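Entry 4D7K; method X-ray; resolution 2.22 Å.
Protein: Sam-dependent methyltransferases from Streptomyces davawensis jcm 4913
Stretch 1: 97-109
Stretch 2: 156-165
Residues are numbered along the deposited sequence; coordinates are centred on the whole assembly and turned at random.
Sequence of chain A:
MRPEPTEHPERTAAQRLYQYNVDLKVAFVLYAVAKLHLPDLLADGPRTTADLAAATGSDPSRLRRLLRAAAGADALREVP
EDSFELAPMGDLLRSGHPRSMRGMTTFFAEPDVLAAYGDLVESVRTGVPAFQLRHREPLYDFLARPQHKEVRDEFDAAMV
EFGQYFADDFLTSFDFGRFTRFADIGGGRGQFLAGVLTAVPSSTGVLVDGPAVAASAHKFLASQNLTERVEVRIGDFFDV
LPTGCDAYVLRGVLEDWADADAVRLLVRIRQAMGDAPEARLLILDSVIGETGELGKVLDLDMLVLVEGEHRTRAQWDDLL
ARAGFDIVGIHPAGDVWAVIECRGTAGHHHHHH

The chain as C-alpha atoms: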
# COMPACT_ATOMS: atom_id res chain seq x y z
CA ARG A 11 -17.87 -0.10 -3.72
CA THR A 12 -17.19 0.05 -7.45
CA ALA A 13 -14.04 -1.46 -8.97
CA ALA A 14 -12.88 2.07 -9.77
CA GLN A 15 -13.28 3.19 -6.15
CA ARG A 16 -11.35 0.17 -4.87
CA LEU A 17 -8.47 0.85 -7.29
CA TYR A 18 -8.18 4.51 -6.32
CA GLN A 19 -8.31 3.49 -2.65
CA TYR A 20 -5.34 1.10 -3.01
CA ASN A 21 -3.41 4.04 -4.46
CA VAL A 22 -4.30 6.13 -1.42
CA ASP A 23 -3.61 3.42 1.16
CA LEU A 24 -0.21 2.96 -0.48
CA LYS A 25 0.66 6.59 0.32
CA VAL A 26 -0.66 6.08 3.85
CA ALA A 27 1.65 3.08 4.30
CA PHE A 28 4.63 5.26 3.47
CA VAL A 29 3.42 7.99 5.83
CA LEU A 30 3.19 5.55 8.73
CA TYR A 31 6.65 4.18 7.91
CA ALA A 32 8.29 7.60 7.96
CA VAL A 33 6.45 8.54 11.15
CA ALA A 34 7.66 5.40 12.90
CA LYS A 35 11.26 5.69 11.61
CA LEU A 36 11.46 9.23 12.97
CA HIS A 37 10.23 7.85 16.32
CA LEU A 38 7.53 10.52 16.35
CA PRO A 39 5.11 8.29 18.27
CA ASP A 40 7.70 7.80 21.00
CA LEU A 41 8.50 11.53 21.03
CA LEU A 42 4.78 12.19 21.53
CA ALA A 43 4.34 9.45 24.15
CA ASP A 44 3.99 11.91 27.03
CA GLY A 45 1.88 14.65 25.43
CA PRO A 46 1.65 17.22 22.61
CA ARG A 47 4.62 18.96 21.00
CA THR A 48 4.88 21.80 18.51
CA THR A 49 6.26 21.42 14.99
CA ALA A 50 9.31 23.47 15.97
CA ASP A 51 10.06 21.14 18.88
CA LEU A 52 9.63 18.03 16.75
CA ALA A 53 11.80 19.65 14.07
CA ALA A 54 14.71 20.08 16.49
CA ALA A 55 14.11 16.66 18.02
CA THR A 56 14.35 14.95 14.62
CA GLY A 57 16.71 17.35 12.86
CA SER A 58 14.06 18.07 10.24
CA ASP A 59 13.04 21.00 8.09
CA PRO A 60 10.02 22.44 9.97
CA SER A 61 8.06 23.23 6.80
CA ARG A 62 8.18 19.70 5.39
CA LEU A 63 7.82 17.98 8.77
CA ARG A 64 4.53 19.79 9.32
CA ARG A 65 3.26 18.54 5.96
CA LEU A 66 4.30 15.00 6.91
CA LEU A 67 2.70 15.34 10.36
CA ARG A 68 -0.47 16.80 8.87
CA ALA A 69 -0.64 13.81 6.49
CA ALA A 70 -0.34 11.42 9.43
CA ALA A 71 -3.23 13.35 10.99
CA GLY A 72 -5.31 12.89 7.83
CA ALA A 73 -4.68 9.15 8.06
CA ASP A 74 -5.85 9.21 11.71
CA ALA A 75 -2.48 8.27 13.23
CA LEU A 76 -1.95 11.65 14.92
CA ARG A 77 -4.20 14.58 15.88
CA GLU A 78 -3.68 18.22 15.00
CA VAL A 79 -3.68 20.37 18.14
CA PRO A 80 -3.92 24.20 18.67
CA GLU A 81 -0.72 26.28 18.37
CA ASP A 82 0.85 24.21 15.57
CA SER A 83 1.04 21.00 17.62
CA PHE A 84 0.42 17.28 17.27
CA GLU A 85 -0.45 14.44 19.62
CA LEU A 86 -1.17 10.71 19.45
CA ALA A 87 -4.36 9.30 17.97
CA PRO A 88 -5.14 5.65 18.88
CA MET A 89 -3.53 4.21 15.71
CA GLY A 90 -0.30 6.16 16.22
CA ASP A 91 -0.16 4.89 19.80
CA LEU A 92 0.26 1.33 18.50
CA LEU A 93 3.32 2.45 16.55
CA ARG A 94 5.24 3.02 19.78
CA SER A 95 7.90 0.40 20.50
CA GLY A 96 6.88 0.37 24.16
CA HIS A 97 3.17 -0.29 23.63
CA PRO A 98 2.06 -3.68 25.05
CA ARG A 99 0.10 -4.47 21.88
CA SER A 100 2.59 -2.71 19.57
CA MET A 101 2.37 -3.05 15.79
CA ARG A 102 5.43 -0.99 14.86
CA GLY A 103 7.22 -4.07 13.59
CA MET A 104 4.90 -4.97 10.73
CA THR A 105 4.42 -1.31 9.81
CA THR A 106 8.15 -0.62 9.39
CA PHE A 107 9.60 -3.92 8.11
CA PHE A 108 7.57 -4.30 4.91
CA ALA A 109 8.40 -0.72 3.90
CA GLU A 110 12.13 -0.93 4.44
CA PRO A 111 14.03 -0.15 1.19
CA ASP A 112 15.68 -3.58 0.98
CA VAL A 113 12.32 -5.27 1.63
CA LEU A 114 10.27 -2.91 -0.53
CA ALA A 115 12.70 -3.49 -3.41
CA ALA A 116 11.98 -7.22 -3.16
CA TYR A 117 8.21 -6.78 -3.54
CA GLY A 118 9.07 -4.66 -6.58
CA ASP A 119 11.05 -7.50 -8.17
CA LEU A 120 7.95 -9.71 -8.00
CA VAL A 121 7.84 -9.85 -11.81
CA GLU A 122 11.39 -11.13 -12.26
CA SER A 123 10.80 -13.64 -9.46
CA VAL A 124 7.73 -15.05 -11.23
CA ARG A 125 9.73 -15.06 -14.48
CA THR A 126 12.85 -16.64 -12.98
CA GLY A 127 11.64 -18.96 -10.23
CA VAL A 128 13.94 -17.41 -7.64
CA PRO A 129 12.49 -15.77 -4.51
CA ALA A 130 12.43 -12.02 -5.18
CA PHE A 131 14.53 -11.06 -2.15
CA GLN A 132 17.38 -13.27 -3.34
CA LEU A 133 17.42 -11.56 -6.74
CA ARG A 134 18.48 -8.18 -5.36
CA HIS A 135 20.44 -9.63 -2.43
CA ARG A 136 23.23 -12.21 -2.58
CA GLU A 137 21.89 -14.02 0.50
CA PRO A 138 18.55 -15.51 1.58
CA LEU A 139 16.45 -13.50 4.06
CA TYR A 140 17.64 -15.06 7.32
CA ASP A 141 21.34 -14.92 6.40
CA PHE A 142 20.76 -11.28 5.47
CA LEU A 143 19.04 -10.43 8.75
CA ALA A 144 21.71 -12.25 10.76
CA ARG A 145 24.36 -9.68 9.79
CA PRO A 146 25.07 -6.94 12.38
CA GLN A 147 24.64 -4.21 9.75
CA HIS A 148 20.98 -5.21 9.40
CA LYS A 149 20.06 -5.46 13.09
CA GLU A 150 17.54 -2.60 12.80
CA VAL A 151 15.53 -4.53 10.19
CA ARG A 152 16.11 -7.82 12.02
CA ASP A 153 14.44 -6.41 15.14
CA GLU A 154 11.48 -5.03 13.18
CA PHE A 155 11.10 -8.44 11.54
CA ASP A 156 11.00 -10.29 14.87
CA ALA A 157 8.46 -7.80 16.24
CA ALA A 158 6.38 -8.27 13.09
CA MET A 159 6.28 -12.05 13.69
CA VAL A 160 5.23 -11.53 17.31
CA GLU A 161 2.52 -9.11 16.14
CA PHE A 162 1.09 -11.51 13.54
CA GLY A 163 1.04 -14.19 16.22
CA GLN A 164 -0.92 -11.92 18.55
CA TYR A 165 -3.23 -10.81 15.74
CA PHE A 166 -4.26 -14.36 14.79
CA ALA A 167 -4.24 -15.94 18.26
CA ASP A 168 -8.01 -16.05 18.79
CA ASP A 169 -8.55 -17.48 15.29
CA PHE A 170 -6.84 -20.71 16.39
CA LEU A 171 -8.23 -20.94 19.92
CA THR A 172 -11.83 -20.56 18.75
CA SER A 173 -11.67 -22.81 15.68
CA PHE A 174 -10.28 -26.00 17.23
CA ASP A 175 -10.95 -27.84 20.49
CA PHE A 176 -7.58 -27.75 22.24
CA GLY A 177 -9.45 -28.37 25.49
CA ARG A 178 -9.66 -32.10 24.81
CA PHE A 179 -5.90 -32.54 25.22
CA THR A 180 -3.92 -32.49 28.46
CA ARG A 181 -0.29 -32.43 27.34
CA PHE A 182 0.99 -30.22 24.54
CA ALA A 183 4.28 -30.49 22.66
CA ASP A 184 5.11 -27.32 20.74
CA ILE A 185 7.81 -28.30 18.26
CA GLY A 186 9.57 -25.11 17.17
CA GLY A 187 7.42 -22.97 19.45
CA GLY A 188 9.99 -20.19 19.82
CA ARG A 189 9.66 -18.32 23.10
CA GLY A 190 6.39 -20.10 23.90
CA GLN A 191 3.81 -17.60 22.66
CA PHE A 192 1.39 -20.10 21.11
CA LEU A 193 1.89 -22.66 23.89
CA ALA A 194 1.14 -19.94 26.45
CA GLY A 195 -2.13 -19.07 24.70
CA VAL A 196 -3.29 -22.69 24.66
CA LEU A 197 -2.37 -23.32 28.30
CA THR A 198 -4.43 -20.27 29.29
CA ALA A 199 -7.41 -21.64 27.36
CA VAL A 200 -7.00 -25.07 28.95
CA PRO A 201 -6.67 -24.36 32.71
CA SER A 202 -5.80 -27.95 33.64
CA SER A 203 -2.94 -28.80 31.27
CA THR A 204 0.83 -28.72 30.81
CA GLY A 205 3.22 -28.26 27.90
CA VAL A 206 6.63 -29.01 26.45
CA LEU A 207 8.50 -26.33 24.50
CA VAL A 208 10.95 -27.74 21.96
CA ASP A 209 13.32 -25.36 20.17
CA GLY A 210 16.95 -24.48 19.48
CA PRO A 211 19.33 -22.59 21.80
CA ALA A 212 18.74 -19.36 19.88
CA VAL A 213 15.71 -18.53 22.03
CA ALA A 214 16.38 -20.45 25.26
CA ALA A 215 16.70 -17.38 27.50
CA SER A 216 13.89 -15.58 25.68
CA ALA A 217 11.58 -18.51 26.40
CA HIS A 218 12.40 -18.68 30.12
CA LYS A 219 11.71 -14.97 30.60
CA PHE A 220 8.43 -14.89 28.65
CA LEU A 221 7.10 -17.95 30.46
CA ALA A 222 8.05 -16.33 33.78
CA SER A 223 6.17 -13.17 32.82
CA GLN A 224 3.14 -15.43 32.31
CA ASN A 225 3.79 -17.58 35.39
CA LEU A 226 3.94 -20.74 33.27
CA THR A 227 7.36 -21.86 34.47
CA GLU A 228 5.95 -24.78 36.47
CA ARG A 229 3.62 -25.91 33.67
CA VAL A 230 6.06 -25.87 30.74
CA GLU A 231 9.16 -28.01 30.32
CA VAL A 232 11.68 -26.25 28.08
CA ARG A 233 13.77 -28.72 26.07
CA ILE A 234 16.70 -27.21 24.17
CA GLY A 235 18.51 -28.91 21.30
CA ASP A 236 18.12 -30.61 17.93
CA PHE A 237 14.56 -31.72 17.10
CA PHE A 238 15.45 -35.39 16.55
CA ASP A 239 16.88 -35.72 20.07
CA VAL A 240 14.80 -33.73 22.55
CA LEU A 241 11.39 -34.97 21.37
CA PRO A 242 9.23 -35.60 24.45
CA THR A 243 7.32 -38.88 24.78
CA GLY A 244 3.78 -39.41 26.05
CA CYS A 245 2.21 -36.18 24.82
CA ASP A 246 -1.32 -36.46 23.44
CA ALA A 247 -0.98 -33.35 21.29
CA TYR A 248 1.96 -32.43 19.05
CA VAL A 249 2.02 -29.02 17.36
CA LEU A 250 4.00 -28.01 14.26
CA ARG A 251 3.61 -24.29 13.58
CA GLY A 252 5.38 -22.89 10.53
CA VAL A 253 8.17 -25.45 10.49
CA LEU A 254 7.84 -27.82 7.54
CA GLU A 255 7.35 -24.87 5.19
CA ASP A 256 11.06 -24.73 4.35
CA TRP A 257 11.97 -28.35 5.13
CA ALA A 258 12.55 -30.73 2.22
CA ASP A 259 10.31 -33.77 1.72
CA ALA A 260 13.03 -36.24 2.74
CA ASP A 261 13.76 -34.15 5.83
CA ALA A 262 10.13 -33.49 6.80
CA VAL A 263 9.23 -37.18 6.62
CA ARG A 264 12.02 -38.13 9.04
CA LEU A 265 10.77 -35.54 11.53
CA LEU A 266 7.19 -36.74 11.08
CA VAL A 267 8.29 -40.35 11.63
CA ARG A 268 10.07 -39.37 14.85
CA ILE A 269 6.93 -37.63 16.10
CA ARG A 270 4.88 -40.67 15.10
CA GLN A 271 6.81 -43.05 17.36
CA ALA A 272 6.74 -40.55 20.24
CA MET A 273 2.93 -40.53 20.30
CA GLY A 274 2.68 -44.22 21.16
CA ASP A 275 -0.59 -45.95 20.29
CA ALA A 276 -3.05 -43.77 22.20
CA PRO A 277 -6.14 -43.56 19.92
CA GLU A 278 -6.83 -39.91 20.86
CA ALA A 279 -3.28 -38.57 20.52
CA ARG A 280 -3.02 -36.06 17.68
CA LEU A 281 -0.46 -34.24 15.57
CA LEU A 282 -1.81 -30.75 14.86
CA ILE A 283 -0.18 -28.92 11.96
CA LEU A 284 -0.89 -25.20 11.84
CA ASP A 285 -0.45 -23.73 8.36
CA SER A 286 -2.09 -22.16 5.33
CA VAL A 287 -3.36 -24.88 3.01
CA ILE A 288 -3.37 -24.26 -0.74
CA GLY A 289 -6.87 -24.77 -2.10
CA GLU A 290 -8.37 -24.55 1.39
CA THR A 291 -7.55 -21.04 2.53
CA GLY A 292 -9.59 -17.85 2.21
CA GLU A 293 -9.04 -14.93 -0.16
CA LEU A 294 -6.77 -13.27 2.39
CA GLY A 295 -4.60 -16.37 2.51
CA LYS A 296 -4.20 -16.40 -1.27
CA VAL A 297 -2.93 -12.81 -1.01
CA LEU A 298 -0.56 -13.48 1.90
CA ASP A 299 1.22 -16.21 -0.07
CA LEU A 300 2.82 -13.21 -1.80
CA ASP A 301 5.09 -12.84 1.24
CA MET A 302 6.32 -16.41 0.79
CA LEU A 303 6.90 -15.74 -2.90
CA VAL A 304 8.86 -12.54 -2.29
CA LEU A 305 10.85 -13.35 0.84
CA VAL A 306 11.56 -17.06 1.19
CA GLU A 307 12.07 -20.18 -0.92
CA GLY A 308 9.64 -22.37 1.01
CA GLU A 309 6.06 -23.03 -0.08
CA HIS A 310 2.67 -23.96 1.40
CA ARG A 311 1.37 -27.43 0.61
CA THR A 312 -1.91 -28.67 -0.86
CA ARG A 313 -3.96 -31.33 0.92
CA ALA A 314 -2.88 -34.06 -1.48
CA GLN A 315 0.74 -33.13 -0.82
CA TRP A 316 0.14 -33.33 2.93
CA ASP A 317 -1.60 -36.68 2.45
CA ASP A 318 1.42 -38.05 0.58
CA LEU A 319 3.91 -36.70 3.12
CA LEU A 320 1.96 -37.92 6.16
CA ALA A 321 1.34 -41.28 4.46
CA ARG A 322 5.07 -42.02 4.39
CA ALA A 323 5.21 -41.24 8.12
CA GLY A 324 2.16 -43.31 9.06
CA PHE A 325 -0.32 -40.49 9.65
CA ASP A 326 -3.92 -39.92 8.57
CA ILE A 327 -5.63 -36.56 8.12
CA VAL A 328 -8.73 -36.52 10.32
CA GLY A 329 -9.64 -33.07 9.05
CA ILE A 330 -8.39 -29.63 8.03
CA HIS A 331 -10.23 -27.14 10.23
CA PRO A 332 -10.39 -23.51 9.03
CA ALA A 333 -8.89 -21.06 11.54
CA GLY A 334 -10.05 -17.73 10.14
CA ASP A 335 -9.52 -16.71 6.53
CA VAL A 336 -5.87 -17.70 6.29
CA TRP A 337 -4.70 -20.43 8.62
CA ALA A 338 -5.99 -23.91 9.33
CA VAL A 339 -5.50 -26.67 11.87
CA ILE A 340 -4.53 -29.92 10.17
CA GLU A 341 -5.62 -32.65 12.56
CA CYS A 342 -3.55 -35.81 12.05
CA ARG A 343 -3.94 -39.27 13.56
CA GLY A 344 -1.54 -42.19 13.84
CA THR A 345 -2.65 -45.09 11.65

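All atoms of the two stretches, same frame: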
# COMPACT_ATOMS: atom_id res chain seq x y z
N HIS A 97 4.58 0.04 23.44
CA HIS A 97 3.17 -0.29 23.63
C HIS A 97 3.02 -1.80 23.79
O HIS A 97 3.61 -2.56 23.03
CB HIS A 97 2.33 0.22 22.46
CG HIS A 97 0.85 0.18 22.71
ND1 HIS A 97 0.13 -0.98 22.75
CD2 HIS A 97 -0.03 1.19 22.93
CE1 HIS A 97 -1.14 -0.71 22.99
NE2 HIS A 97 -1.27 0.60 23.10
N PRO A 98 2.24 -2.24 24.79
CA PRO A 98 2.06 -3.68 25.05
C PRO A 98 1.52 -4.46 23.86
O PRO A 98 1.92 -5.60 23.64
CB PRO A 98 1.06 -3.71 26.22
CG PRO A 98 0.44 -2.34 26.25
CD PRO A 98 1.51 -1.41 25.76
N ARG A 99 0.63 -3.85 23.09
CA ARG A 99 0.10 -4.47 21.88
C ARG A 99 0.64 -3.76 20.63
O ARG A 99 -0.12 -3.49 19.69
CB ARG A 99 -1.43 -4.46 21.88
CG ARG A 99 -2.06 -5.20 23.06
CD ARG A 99 -3.58 -5.06 23.08
NE ARG A 99 -4.01 -3.67 23.30
CZ ARG A 99 -4.47 -2.87 22.34
NH1 ARG A 99 -4.57 -3.30 21.09
NH2 ARG A 99 -4.84 -1.63 22.64
N SER A 100 1.93 -3.46 20.64
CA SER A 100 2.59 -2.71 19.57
C SER A 100 2.46 -3.38 18.21
O SER A 100 2.38 -4.60 18.11
CB SER A 100 4.07 -2.52 19.89
OG SER A 100 4.80 -2.17 18.73
N MET A 101 2.44 -2.56 17.16
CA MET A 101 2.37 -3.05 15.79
C MET A 101 3.36 -2.28 14.92
O MET A 101 3.17 -2.14 13.71
CB MET A 101 0.94 -2.92 15.24
CG MET A 101 -0.03 -3.89 15.91
SD MET A 101 -1.75 -3.73 15.39
CE MET A 101 -1.68 -4.42 13.74
N ARG A 102 4.42 -1.77 15.55
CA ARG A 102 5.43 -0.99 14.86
C ARG A 102 6.25 -1.88 13.94
O ARG A 102 6.71 -1.43 12.89
CB ARG A 102 6.36 -0.29 15.87
CG ARG A 102 7.35 0.68 15.24
CD ARG A 102 8.32 1.25 16.26
NE ARG A 102 9.24 2.20 15.64
CZ ARG A 102 10.31 1.85 14.93
NH1 ARG A 102 10.61 0.57 14.75
NH2 ARG A 102 11.08 2.79 14.40
N GLY A 103 6.42 -3.13 14.34
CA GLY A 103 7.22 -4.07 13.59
C GLY A 103 6.73 -4.31 12.18
O GLY A 103 7.48 -4.16 11.22
N MET A 104 5.46 -4.67 12.04
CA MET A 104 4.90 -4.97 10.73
C MET A 104 4.78 -3.71 9.87
O MET A 104 4.81 -3.77 8.65
CB MET A 104 3.54 -5.64 10.87
CG MET A 104 2.41 -4.70 11.24
SD MET A 104 0.78 -5.45 11.08
CE MET A 104 0.89 -6.75 12.31
N THR A 105 4.64 -2.55 10.52
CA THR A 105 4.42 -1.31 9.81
C THR A 105 5.73 -0.75 9.24
O THR A 105 5.72 -0.06 8.22
CB THR A 105 3.73 -0.27 10.73
OG1 THR A 105 2.53 -0.84 11.27
CG2 THR A 105 3.37 1.00 9.98
N THR A 106 6.85 -1.08 9.87
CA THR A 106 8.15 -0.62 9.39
C THR A 106 8.88 -1.63 8.49
O THR A 106 9.50 -1.23 7.50
CB THR A 106 9.10 -0.26 10.55
OG1 THR A 106 9.19 -1.37 11.45
CG2 THR A 106 8.58 0.96 11.30
N PHE A 107 8.80 -2.91 8.82
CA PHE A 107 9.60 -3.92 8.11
C PHE A 107 9.28 -4.00 6.62
O PHE A 107 10.19 -3.99 5.79
CB PHE A 107 9.41 -5.31 8.72
CG PHE A 107 10.10 -6.40 7.93
CD1 PHE A 107 11.47 -6.56 7.99
CD2 PHE A 107 9.37 -7.25 7.11
CE1 PHE A 107 12.10 -7.55 7.26
CE2 PHE A 107 10.00 -8.24 6.38
CZ PHE A 107 11.36 -8.39 6.45
N PHE A 108 7.99 -4.08 6.29
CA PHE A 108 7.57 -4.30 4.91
C PHE A 108 7.70 -3.04 4.05
O PHE A 108 7.35 -3.06 2.86
CB PHE A 108 6.13 -4.81 4.88
CG PHE A 108 5.98 -6.17 5.49
CD1 PHE A 108 6.25 -7.31 4.74
CD2 PHE A 108 5.61 -6.31 6.81
CE1 PHE A 108 6.14 -8.57 5.31
CE2 PHE A 108 5.50 -7.57 7.39
CZ PHE A 108 5.76 -8.70 6.63
N ALA A 109 8.20 -1.96 4.63
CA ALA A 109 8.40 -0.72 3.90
C ALA A 109 9.86 -0.31 3.91
O ALA A 109 10.21 0.75 3.41
CB ALA A 109 7.52 0.38 4.47
N ASP A 156 11.37 -9.45 13.74
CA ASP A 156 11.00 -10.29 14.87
C ASP A 156 9.74 -9.75 15.56
O ASP A 156 8.87 -10.53 15.97
CB ASP A 156 12.15 -10.38 15.87
CG ASP A 156 13.37 -11.09 15.29
OD1 ASP A 156 13.20 -12.10 14.57
OD2 ASP A 156 14.50 -10.64 15.56
N ALA A 157 9.65 -8.43 15.67
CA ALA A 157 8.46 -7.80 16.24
C ALA A 157 7.25 -8.08 15.36
O ALA A 157 6.17 -8.38 15.86
CB ALA A 157 8.68 -6.31 16.40
N ALA A 158 7.44 -7.97 14.05
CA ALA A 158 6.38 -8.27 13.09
C ALA A 158 5.81 -9.67 13.30
O ALA A 158 4.59 -9.85 13.32
CB ALA A 158 6.90 -8.12 11.68
N MET A 159 6.69 -10.66 13.47
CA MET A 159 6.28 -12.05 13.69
C MET A 159 5.53 -12.24 15.00
O MET A 159 4.62 -13.06 15.09
CB MET A 159 7.50 -12.99 13.66
CG MET A 159 8.18 -13.09 12.31
SD MET A 159 7.04 -13.66 11.03
CE MET A 159 6.90 -12.19 10.01
N VAL A 160 5.94 -11.50 16.03
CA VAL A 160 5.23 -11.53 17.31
C VAL A 160 3.84 -10.92 17.14
O VAL A 160 2.86 -11.44 17.67
CB VAL A 160 6.01 -10.77 18.41
CG1 VAL A 160 5.14 -10.59 19.66
CG2 VAL A 160 7.30 -11.50 18.75
N GLU A 161 3.77 -9.83 16.37
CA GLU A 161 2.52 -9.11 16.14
C GLU A 161 1.50 -9.95 15.37
O GLU A 161 0.32 -9.99 15.72
CB GLU A 161 2.80 -7.80 15.41
CG GLU A 161 3.60 -6.81 16.26
CD GLU A 161 4.36 -5.79 15.44
OE1 GLU A 161 4.18 -5.76 14.20
OE2 GLU A 161 5.12 -4.99 16.03
N PHE A 162 1.95 -10.62 14.31
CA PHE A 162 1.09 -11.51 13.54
C PHE A 162 0.58 -12.67 14.40
O PHE A 162 -0.56 -13.11 14.26
CB PHE A 162 1.82 -12.05 12.31
CG PHE A 162 2.04 -11.02 11.23
CD1 PHE A 162 1.02 -10.17 10.84
CD2 PHE A 162 3.27 -10.91 10.61
CE1 PHE A 162 1.23 -9.22 9.85
CE2 PHE A 162 3.48 -9.97 9.62
CZ PHE A 162 2.46 -9.13 9.24
N GLY A 163 1.43 -13.15 15.30
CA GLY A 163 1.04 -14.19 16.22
C GLY A 163 -0.04 -13.73 17.18
O GLY A 163 -0.97 -14.47 17.50
N GLN A 164 0.08 -12.49 17.65
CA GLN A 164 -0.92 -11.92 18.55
C GLN A 164 -2.21 -11.63 17.78
O GLN A 164 -3.31 -11.82 18.31
CB GLN A 164 -0.38 -10.65 19.21
CG GLN A 164 0.80 -10.87 20.14
CD GLN A 164 1.45 -9.58 20.63
OE1 GLN A 164 1.34 -8.53 20.00
NE2 GLN A 164 2.13 -9.66 21.77
N TYR A 165 -2.07 -11.19 16.54
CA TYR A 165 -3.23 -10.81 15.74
C TYR A 165 -4.11 -12.00 15.35
O TYR A 165 -5.32 -11.84 15.17
CB TYR A 165 -2.78 -10.07 14.47
CG TYR A 165 -3.93 -9.55 13.64
CD1 TYR A 165 -4.54 -8.35 13.95
CD2 TYR A 165 -4.39 -10.26 12.53
CE1 TYR A 165 -5.59 -7.86 13.19
CE2 TYR A 165 -5.45 -9.78 11.77
CZ TYR A 165 -6.04 -8.58 12.11
OH TYR A 165 -7.09 -8.09 11.36
O HOH W 1 3.53 -6.70 20.06

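Residues 97-109 open with a type I beta turn from His97 to Ser100. Met101 then takes the N-cap position of a short helix that starts at Arg102. Residues 156-165 are helical throughout and continue a helix that begins earlier in the chain. The two helix axes approach to 7.1 Å, with 126° between their N-to-C directions. The backbones come nearest at Gly103 and Ala158, whose CA atoms are 4.3 Å apart. Glycine suits this crossing. A CB on residue 103 would point toward the other helix and clash with Ala158 N, Ala157 CB and Glu161 OE2. The small side chains of Ala157 and Ala158 complete the fit: Ala157 CB lies 3.9 Å from Gly103 CA.

Glu161 is the main polar link. Its CB points toward the first stretch, and its carboxylate reaches the free amides at the start of the short helix. Gly103 N donates to Glu161 OE2 at 2.8 Å, and Met104 N donates to Glu161 OE1 at 2.7 Å. The buried carboxylate thus has a backbone donor for each oxygen. Arg102 N is also near, but it bonds instead to Ser100 OG, at 3.2 Å.

Apolar contacts continue beyond the crossing. Met104 CB packs 4.3 Å from Ala158 CB. Farther out, Met104 CE meets Phe162 CE1 at 3.5 Å, and Met104 SD lies 4.9 Å from the centroid of the Phe162 ring, oblique to it. Met104 is buried, and its long unbranched side chain spans from Ala158 to Phe162. Phe108 CE2 approaches the edge of the Phe162 ring, 3.8 Å from Phe162 CE2.

At the exposed margin, Gln164 is linked to the turn through water. Water 1 donates to Ser100 O at 3.1 Å and to Gln164 OE1 at 2.9 Å. In all, the contact buries 484 Å², summed over both sides.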